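Local coordinates for protein BZZ1 (Saccharomyces cerevisiae, PDB 1ZUU) that takes part in endocytosis and vacuolar trafficking and, with type I myosins, restores actin polarity after salt stress, here represented by its first SH3 domain, at residues Asp32-Thr38 against Leu50-Ile56; Gly23-Val29 against Ile40-Thr45. All blocks are in the same frame, centred on the assembly; numbering follows the deposited sequence.

Contact 1. Residues Asp32-Thr38 against Leu50-Ile56; sequences DTGSGWT and LVPTTYI
An antiparallel strand pairing continued into a side-chain hydrogen-bond network joins the n-Src loop of this SH3 domain to the 3-10 turn at 53-55. Thr38 and Val51 form the hydrogen-bonded pair (Thr38 N to Val51 O 2.9 Å, Val51 N to Thr38 O 3.0 Å; CA-CA 5.6 Å), and Trp37 and Pro52 the non-hydrogen-bonded one (CA-CA 4.5 Å), where proline's missing NH costs no cross-strand bond; beyond it Thr53 N donates to Gly36 O at 3.0 Å. Water 1 links Gly36 O (2.8 Å) to Thr54 N (3.2 Å). Gly34 and Gly36 bend the loop with positive phi (126° and 96°), where a CB would strike the preceding carbonyl. Asp32 (chi1 t) makes an Asx turn, OD1 accepting from Gly34 N at 2.8 Å; the same atom also accepts from Gly36 N at 3.0 Å, while OD2 takes the hydroxyl proton of Thr53 OG1 at 2.6 Å. Thr38 OG1 lies 2.7 Å from Thr53 OG1. Trp37 (chi1 m, chi2 82°) lays its indole obliquely on Leu50 and Pro52 (CE3 to Leu50 CB 3.9 Å; CZ3 to Pro52 CD 3.8 Å). Trp37, Pro52 and Tyr55 correspond to residues that line the proline-rich peptide groove in SH3 domains, and probably do so here. Behind, Thr38 packs on Leu28 of strand 26-28, Val51 on Ile40 of strand 37-42, and Ile56 on Ile26 and Ile40.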
ATOM      1  N   ASP A  32      -0.625  -1.343  10.211  1.00  5.33           N
ATOM      2  CA  ASP A  32      -0.661  -0.005  10.864  1.00  5.21           C
ATOM      3  C   ASP A  32      -0.702  -0.230  12.371  1.00  4.49           C
ATOM      4  O   ASP A  32      -1.475  -1.040  12.873  1.00  6.75           O
ATOM      5  CB  ASP A  32      -1.942   0.621  10.353  1.00  5.44           C
ATOM      6  CG  ASP A  32      -2.165   2.084  10.688  1.00  5.19           C
ATOM      7  OD1 ASP A  32      -1.523   2.658  11.571  1.00  5.60           O
ATOM      8  OD2 ASP A  32      -3.073   2.680   9.998  1.00  5.51           O
ATOM      9  N   THR A  33       0.114   0.523  13.088  1.00  4.87           N
ATOM     10  CA  THR A  33       0.131   0.486  14.572  1.00  5.32           C
ATOM     11  C   THR A  33      -0.523   1.734  15.161  1.00  5.50           C
ATOM     12  O   THR A  33      -0.490   1.908  16.379  1.00  7.42           O
ATOM     13  CB  THR A  33       1.547   0.403  15.094  1.00  5.25           C
ATOM     14  OG1 THR A  33       2.242   1.610  14.769  1.00  5.97           O
ATOM     15  CG2 THR A  33       2.283  -0.810  14.594  1.00  6.64           C
ATOM     16  N   GLY A  34      -1.140   2.578  14.330  1.00  5.45           N
ATOM     17  CA  GLY A  34      -1.746   3.841  14.778  1.00  5.45           C
ATOM     18  C   GLY A  34      -1.266   5.077  14.036  1.00  5.63           C
ATOM     19  O   GLY A  34      -1.670   6.164  14.378  1.00  6.34           O
ATOM     20  N   SER A  35      -0.381   4.920  13.060  1.00  5.47           N
ATOM     21  CA  SER A  35       0.089   6.025  12.247  1.00  5.50           C
ATOM     22  C   SER A  35      -0.914   6.421  11.160  1.00  5.37           C
ATOM     23  O   SER A  35      -0.800   7.563  10.628  1.00  6.90           O
ATOM     24  CB  SER A  35       1.418   5.705  11.558  1.00  5.75           C
ATOM     25  OG  SER A  35       1.250   4.706  10.580  1.00  5.49           O
ATOM     26  N   GLY A  36      -1.786   5.502  10.741  1.00  4.79           N
ATOM     27  CA  GLY A  36      -2.622   5.668   9.570  1.00  5.52           C
ATOM     28  C   GLY A  36      -2.041   5.032   8.309  1.00  4.70           C
ATOM     29  O   GLY A  36      -2.715   5.113   7.251  1.00  5.13           O
ATOM     30  N   TRP A  37      -0.866   4.428   8.389  1.00  4.07           N
ATOM     31  CA  TRP A  37      -0.194   3.859   7.236  1.00  4.21           C
ATOM     32  C   TRP A  37       0.103   2.391   7.477  1.00  4.45           C
ATOM     33  O   TRP A  37       0.453   1.975   8.588  1.00  5.51           O
ATOM     34  CB  TRP A  37       1.144   4.591   7.017  1.00  4.43           C
ATOM     35  CG  TRP A  37       0.981   6.049   6.752  1.00  4.76           C
ATOM     36  CD1 TRP A  37       0.808   7.033   7.695  1.00  6.23           C
ATOM     37  CD2 TRP A  37       1.009   6.713   5.478  1.00  5.36           C
ATOM     38  NE1 TRP A  37       0.722   8.273   7.089  1.00  7.11           N
ATOM     39  CE2 TRP A  37       0.843   8.100   5.725  1.00  6.40           C
ATOM     40  CE3 TRP A  37       1.211   6.295   4.140  1.00  5.10           C
ATOM     41  CZ2 TRP A  37       0.830   9.038   4.694  1.00  8.60           C
ATOM     42  CZ3 TRP A  37       1.183   7.213   3.118  1.00  6.60           C
ATOM     43  CH2 TRP A  37       1.019   8.583   3.397  1.00  8.10           C
ATOM     44  N   THR A  38       0.018   1.605   6.382  1.00  4.06           N
ATOM     45  CA  THR A  38       0.327   0.174   6.386  1.00  4.30           C
ATOM     46  C   THR A  38       1.522  -0.054   5.455  1.00  3.79           C
ATOM     47  O   THR A  38       1.584   0.539   4.365  1.00  4.22           O
ATOM     48  CB  THR A  38      -0.883  -0.614   5.859  1.00  4.48           C
ATOM     49  OG1 THR A  38      -2.002  -0.427   6.729  1.00  5.19           O
ATOM     50  CG2 THR A  38      -0.634  -2.085   5.787  1.00  4.76           C
ATOM     51  N   LEU A  50       5.100   2.320   2.492  1.00  3.70           N
ATOM     52  CA  LEU A  50       3.872   2.696   3.199  1.00  3.42           C
ATOM     53  C   LEU A  50       2.823   3.273   2.226  1.00  3.78           C
ATOM     54  O   LEU A  50       3.124   4.008   1.307  1.00  4.28           O
ATOM     55  CB  LEU A  50       4.166   3.771   4.250  1.00  3.82           C
ATOM     56  CG  LEU A  50       4.961   3.312   5.470  1.00  4.59           C
ATOM     57  CD1 LEU A  50       5.175   4.516   6.373  1.00  6.72           C
ATOM     58  CD2 LEU A  50       4.333   2.237   6.268  1.00  6.25           C
ATOM     59  N   VAL A  51       1.547   2.920   2.551  1.00  4.03           N
ATOM     60  CA  VAL A  51       0.396   3.467   1.884  1.00  3.66           C
ATOM     61  C   VAL A  51      -0.668   3.762   2.957  1.00  4.29           C
ATOM     62  O   VAL A  51      -0.648   3.182   4.036  1.00  4.01           O
ATOM     63  CB  VAL A  51      -0.203   2.543   0.813  1.00  4.14           C
ATOM     64  CG1 VAL A  51       0.871   2.214  -0.247  1.00  4.36           C
ATOM     65  CG2 VAL A  51      -0.773   1.266   1.415  1.00  4.91           C
ATOM     66  N   PRO A  52      -1.661   4.609   2.649  1.00  4.27           N
ATOM     67  CA  PRO A  52      -2.719   4.873   3.661  1.00  5.13           C
ATOM     68  C   PRO A  52      -3.528   3.615   3.882  1.00  4.55           C
ATOM     69  O   PRO A  52      -4.054   2.983   2.938  1.00  5.06           O
ATOM     70  CB  PRO A  52      -3.535   5.993   3.039  1.00  5.73           C
ATOM     71  CG  PRO A  52      -2.607   6.663   2.049  1.00  5.99           C
ATOM     72  CD  PRO A  52      -1.770   5.516   1.489  1.00  5.23           C
ATOM     73  N   THR A  53      -3.754   3.255   5.161  1.00  4.73           N
ATOM     74  CA  THR A  53      -4.420   2.006   5.508  1.00  4.91           C
ATOM     75  C   THR A  53      -5.836   1.915   4.920  1.00  4.52           C
ATOM     76  O   THR A  53      -6.234   0.826   4.467  1.00  5.27           O
ATOM     77  CB  THR A  53      -4.489   1.909   7.058  1.00  5.16           C
ATOM     78  OG1 THR A  53      -3.123   1.948   7.468  1.00  5.12           O
ATOM     79  CG2 THR A  53      -5.198   0.670   7.538  1.00  6.68           C
ATOM     80  N   THR A  54      -6.582   2.997   4.926  1.00  4.45           N
ATOM     81  CA  THR A  54      -7.974   2.961   4.467  1.00  5.38           C
ATOM     82  C   THR A  54      -8.063   2.758   2.935  1.00  5.52           C
ATOM     83  O   THR A  54      -9.182   2.561   2.409  1.00  6.74           O
ATOM     84  CB  THR A  54      -8.780   4.150   4.897  1.00  7.24           C
ATOM     85  OG1 THR A  54      -8.148   5.296   4.343  1.00  9.19           O
ATOM     86  CG2 THR A  54      -8.884   4.221   6.429  1.00  8.33           C
ATOM     87  N   TYR A  55      -6.952   2.852   2.200  1.00  4.47           N
ATOM     88  CA  TYR A  55      -7.002   2.772   0.732  1.00  4.46           C
ATOM     89  C   TYR A  55      -6.919   1.303   0.260  1.00  5.00           C
ATOM     90  O   TYR A  55      -7.132   1.076  -0.966  1.00  5.82           O
ATOM     91  CB  TYR A  55      -5.869   3.574   0.098  1.00  4.93           C
ATOM     92  CG  TYR A  55      -6.032   5.077   0.111  1.00  4.83           C
ATOM     93  CD1 TYR A  55      -6.667   5.759   1.192  1.00  8.93           C
ATOM     94  CD2 TYR A  55      -5.555   5.821  -0.929  1.00  6.28           C
ATOM     95  CE1 TYR A  55      -6.775   7.131   1.223  1.00  9.67           C
ATOM     96  CE2 TYR A  55      -5.659   7.221  -0.922  1.00  8.47           C
ATOM     97  CZ  TYR A  55      -6.230   7.869   0.186  1.00  8.36           C
ATOM     98  OH  TYR A  55      -6.291   9.249   0.191  1.00 12.60           O
ATOM     99  N   ILE A  56      -6.628   0.372   1.145  1.00  4.28           N
ATOM    100  CA  ILE A  56      -6.406  -1.011   0.771  1.00  4.12           C
ATOM    101  C   ILE A  56      -7.213  -1.930   1.663  1.00  5.35           C
ATOM    102  O   ILE A  56      -7.746  -1.539   2.713  1.00  5.74           O
ATOM    103  CB  ILE A  56      -4.898  -1.374   0.886  1.00  4.33           C
ATOM    104  CG1 ILE A  56      -4.396  -1.308   2.317  1.00  5.27           C
ATOM    105  CG2 ILE A  56      -4.093  -0.516  -0.060  1.00  4.84           C
ATOM    106  CD1 ILE A  56      -2.980  -1.770   2.492  1.00  5.50           C
TER
HETATM  107  O   HOH W   1      -5.504   5.332   6.844  1.00 12.08           O

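Contact 2. Residues Gly23-Val29 against Ile40-Thr45; sequences GDKISLV and INNDTT
Backbone pairing sets the frame: strands 26-28 and 40-42 run antiparallel, their axes 4.6 Å apart at closest and 162° between directions. Ser27 and Asn41 are the hydrogen-bonded pair (Ser27 N to Asn41 O 2.9 Å, Asn41 N to Ser27 O 2.8 Å; CA-CA 5.2 Å), flanked by the non-hydrogen-bonded pairs Ile26-Asn42 (CA-CA 4.5 Å) and Leu28-Ile40 (CA-CA 4.6 Å). Past Asn42 the distal loop begins, with helical angles at 43-45; Lys25 O accepts from Asp43 N at 2.8 Å and weakly from Thr44 N at 3.4 Å. Among polar side chains, Thr44 (chi1 m) offers OG1 to Lys25 N at 2.8 Å; Asn42 ND2 reaches Asp24 OD2 at 3.0 Å and bonds Thr19 O, while that carboxylate accepts from Thr21 N. Asn42 OD1 takes Thr45 N at 3.1 Å, an Asx motif. Asn41 ND2 donates to Ser27 OG at 2.9 Å, and Asn41 OD1 bonds Thr48. Apolar contact is slight: Ile26 CG2 meets Ile40 CD1 at 3.9 Å, beta-branched residues suited to strands. The chemistry implies a hairpin joined chiefly by hydrogen bonds: the Asn42 amide, Asp24 carboxylate and Thr44 hydroxyl take over where regular pairing stops, while Asn41 and Ser27 add a side-chain bond beside the backbone pair.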
ATOM      1  N   GLY A  23      -6.527  -2.580  -8.726  1.00  5.31           N
ATOM      2  CA  GLY A  23      -6.101  -3.687  -9.565  1.00  5.51           C
ATOM      3  C   GLY A  23      -4.682  -4.184  -9.327  1.00  5.28           C
ATOM      4  O   GLY A  23      -4.332  -5.245  -9.787  1.00  7.95           O
ATOM      5  N   ASP A  24      -3.862  -3.390  -8.633  1.00  4.46           N
ATOM      6  CA  ASP A  24      -2.479  -3.853  -8.356  1.00  4.07           C
ATOM      7  C   ASP A  24      -2.544  -5.044  -7.382  1.00  4.29           C
ATOM      8  O   ASP A  24      -3.386  -5.097  -6.457  1.00  5.35           O
ATOM      9  CB  ASP A  24      -1.687  -2.726  -7.758  1.00  4.27           C
ATOM     10  CG  ASP A  24      -1.327  -1.600  -8.758  1.00  4.72           C
ATOM     11  OD1 ASP A  24      -1.512  -1.805  -9.986  1.00  5.54           O
ATOM     12  OD2 ASP A  24      -0.852  -0.540  -8.269  1.00  5.04           O
ATOM     13  N   LYS A  25      -1.608  -5.953  -7.573  1.00  3.68           N
ATOM     14  CA  LYS A  25      -1.450  -7.098  -6.663  1.00  4.48           C
ATOM     15  C   LYS A  25      -0.515  -6.686  -5.510  1.00  4.51           C
ATOM     16  O   LYS A  25       0.586  -6.206  -5.758  1.00  5.95           O
ATOM     17  CB  LYS A  25      -0.795  -8.294  -7.417  1.00  4.97           C
ATOM     18  CG  LYS A  25      -1.615  -9.085  -8.279  1.00  7.09           C
ATOM     19  CD  LYS A  25      -2.252  -8.448  -9.448  1.00  6.99           C
ATOM     20  CE  LYS A  25      -2.821  -9.495 -10.417  1.00  7.63           C
ATOM     21  NZ  LYS A  25      -3.419  -8.886 -11.541  1.00  7.13           N
ATOM     22  N   ILE A  26      -1.008  -6.847  -4.277  1.00  4.61           N
ATOM     23  CA  ILE A  26      -0.287  -6.359  -3.110  1.00  4.08           C
ATOM     24  C   ILE A  26      -0.137  -7.491  -2.073  1.00  4.75           C
ATOM     25  O   ILE A  26      -0.902  -8.491  -2.104  1.00  5.19           O
ATOM     26  CB  ILE A  26      -0.927  -5.105  -2.479  1.00  4.61           C
ATOM     27  CG1 ILE A  26      -2.311  -5.419  -1.887  1.00  5.60           C
ATOM     28  CG2 ILE A  26      -0.967  -3.959  -3.512  1.00  5.15           C
ATOM     29  CD1 ILE A  26      -2.935  -4.249  -1.119  1.00  6.45           C
ATOM     30  N   SER A  27       0.762  -7.279  -1.138  1.00  4.21           N
ATOM     31  CA  SER A  27       0.956  -8.206  -0.020  1.00  4.71           C
ATOM     32  C   SER A  27       1.376  -7.382   1.214  1.00  4.07           C
ATOM     33  O   SER A  27       1.992  -6.333   1.127  1.00  4.72           O
ATOM     34  CB  SER A  27       2.029  -9.237  -0.349  1.00  5.67           C
ATOM     35  OG  SER A  27       3.280  -8.630  -0.520  1.00  6.68           O
ATOM     36  N   LEU A  28       0.991  -7.913   2.374  1.00  4.16           N
ATOM     37  CA  LEU A  28       1.299  -7.211   3.639  1.00  4.18           C
ATOM     38  C   LEU A  28       2.774  -7.391   4.048  1.00  4.52           C
ATOM     39  O   LEU A  28       3.318  -8.483   3.964  1.00  5.37           O
ATOM     40  CB  LEU A  28       0.398  -7.778   4.701  1.00  4.62           C
ATOM     41  CG  LEU A  28       0.420  -7.147   6.118  1.00  4.93           C
ATOM     42  CD1 LEU A  28       0.072  -5.657   6.069  1.00  5.01           C
ATOM     43  CD2 LEU A  28      -0.487  -7.911   7.041  1.00  5.68           C
ATOM     44  N   VAL A  29       3.357  -6.306   4.577  1.00  4.35           N
ATOM     45  CA  VAL A  29       4.620  -6.365   5.293  1.00  4.90           C
ATOM     46  C   VAL A  29       4.364  -6.190   6.811  1.00  4.38           C
ATOM     47  O   VAL A  29       4.823  -6.986   7.621  1.00  5.47           O
ATOM     48  CB  VAL A  29       5.636  -5.313   4.811  1.00  5.63           C
ATOM     49  CG1 VAL A  29       6.901  -5.322   5.684  1.00  6.42           C
ATOM     50  CG2 VAL A  29       5.929  -5.488   3.345  1.00  6.67           C
ATOM     51  N   ILE A  40       3.390  -2.332   2.830  1.00  3.80           N
ATOM     52  CA  ILE A  40       3.021  -3.362   1.889  1.00  3.45           C
ATOM     53  C   ILE A  40       4.147  -3.511   0.828  1.00  3.64           C
ATOM     54  O   ILE A  40       4.984  -2.636   0.643  1.00  4.60           O
ATOM     55  CB  ILE A  40       1.651  -3.056   1.178  1.00  4.26           C
ATOM     56  CG1 ILE A  40       1.760  -1.785   0.338  1.00  4.88           C
ATOM     57  CG2 ILE A  40       0.523  -3.008   2.175  1.00  4.73           C
ATOM     58  CD1 ILE A  40       0.652  -1.682  -0.729  1.00  5.94           C
ATOM     59  N   ASN A  41       4.003  -4.617   0.095  1.00  3.82           N
ATOM     60  CA  ASN A  41       4.638  -4.776  -1.203  1.00  3.99           C
ATOM     61  C   ASN A  41       3.573  -4.591  -2.295  1.00  3.84           C
ATOM     62  O   ASN A  41       2.458  -5.105  -2.136  1.00  4.47           O
ATOM     63  CB  ASN A  41       5.266  -6.148  -1.357  1.00  5.16           C
ATOM     64  CG  ASN A  41       6.148  -6.523  -0.190  1.00  6.48           C
ATOM     65  OD1 ASN A  41       7.196  -5.923   0.036  1.00  7.57           O
ATOM     66  ND2 ASN A  41       5.666  -7.470   0.624  1.00  6.62           N
ATOM     67  N   ASN A  42       3.942  -3.926  -3.360  1.00  3.60           N
ATOM     68  CA  ASN A  42       3.131  -3.871  -4.571  1.00  3.37           C
ATOM     69  C   ASN A  42       3.865  -4.768  -5.565  1.00  3.59           C
ATOM     70  O   ASN A  42       4.876  -4.384  -6.122  1.00  4.10           O
ATOM     71  CB  ASN A  42       2.980  -2.433  -5.049  1.00  3.70           C
ATOM     72  CG  ASN A  42       2.053  -2.293  -6.234  1.00  3.75           C
ATOM     73  OD1 ASN A  42       1.894  -3.246  -7.024  1.00  4.29           O
ATOM     74  ND2 ASN A  42       1.395  -1.129  -6.360  1.00  4.19           N
ATOM     75  N   ASP A  43       3.336  -6.002  -5.758  1.00  3.71           N
ATOM     76  CA  ASP A  43       3.992  -6.923  -6.682  1.00  3.51           C
ATOM     77  C   ASP A  43       3.741  -6.523  -8.134  1.00  3.68           C
ATOM     78  O   ASP A  43       4.559  -6.907  -9.002  1.00  4.83           O
ATOM     79  CB  ASP A  43       3.640  -8.393  -6.412  1.00  4.36           C
ATOM     80  CG  ASP A  43       4.360  -8.995  -5.190  1.00  4.99           C
ATOM     81  OD1 ASP A  43       5.234  -8.316  -4.610  1.00  5.93           O
ATOM     82  OD2 ASP A  43       4.041 -10.161  -4.815  1.00  6.13           O
ATOM     83  N   THR A  44       2.691  -5.797  -8.435  1.00  3.79           N
ATOM     84  CA  THR A  44       2.516  -5.270  -9.792  1.00  4.02           C
ATOM     85  C   THR A  44       3.658  -4.335 -10.160  1.00  4.23           C
ATOM     86  O   THR A  44       4.208  -4.393 -11.272  1.00  5.07           O
ATOM     87  CB  THR A  44       1.159  -4.587  -9.937  1.00  4.24           C
ATOM     88  OG1 THR A  44       0.143  -5.594  -9.786  1.00  4.36           O
ATOM     89  CG2 THR A  44       1.028  -3.877 -11.268  1.00  4.21           C
ATOM     90  N   THR A  45       4.053  -3.425  -9.246  1.00  4.09           N
ATOM     91  CA  THR A  45       5.069  -2.424  -9.564  1.00  5.40           C
ATOM     92  C   THR A  45       6.492  -2.850  -9.134  1.00  5.38           C
ATOM     93  O   THR A  45       7.455  -2.251  -9.644  1.00  7.13           O
ATOM     94  CB  THR A  45       4.716  -1.090  -8.891  1.00  5.28           C
ATOM     95  OG1 THR A  45       4.829  -1.286  -7.504  1.00  5.29           O
ATOM     96  CG2 THR A  45       3.338  -0.601  -9.289  1.00  5.81           C
TER
HETATM   97  O   HOH W   2       6.124  -9.469   2.455  1.00 35.38           O

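Overall arrangement
From the N terminus, the chain passes the RT loop and enters 23-29, turns through the n-Src loop in 32-38, runs along strand 37-42 into 40-45, rounds the distal loop and returns through strand 47-52 to 50-56. Contact 2 closes the loop carrying 32-38 and contact 1 that carrying 40-45, so they cross. Strand 37-42, the middle of the three-stranded sheet, serves both: contact 1 uses its start against 47-52 and contact 2 its end against 26-28; the contacts lie on opposite sides of the chain's centre, about 14 Å apart between centres. They meet in the core, where Thr38 CG2 lies 3.7 Å from Leu28 CD1 and Ile56 CD1 lies 3.7 Å from Ile40 CG2.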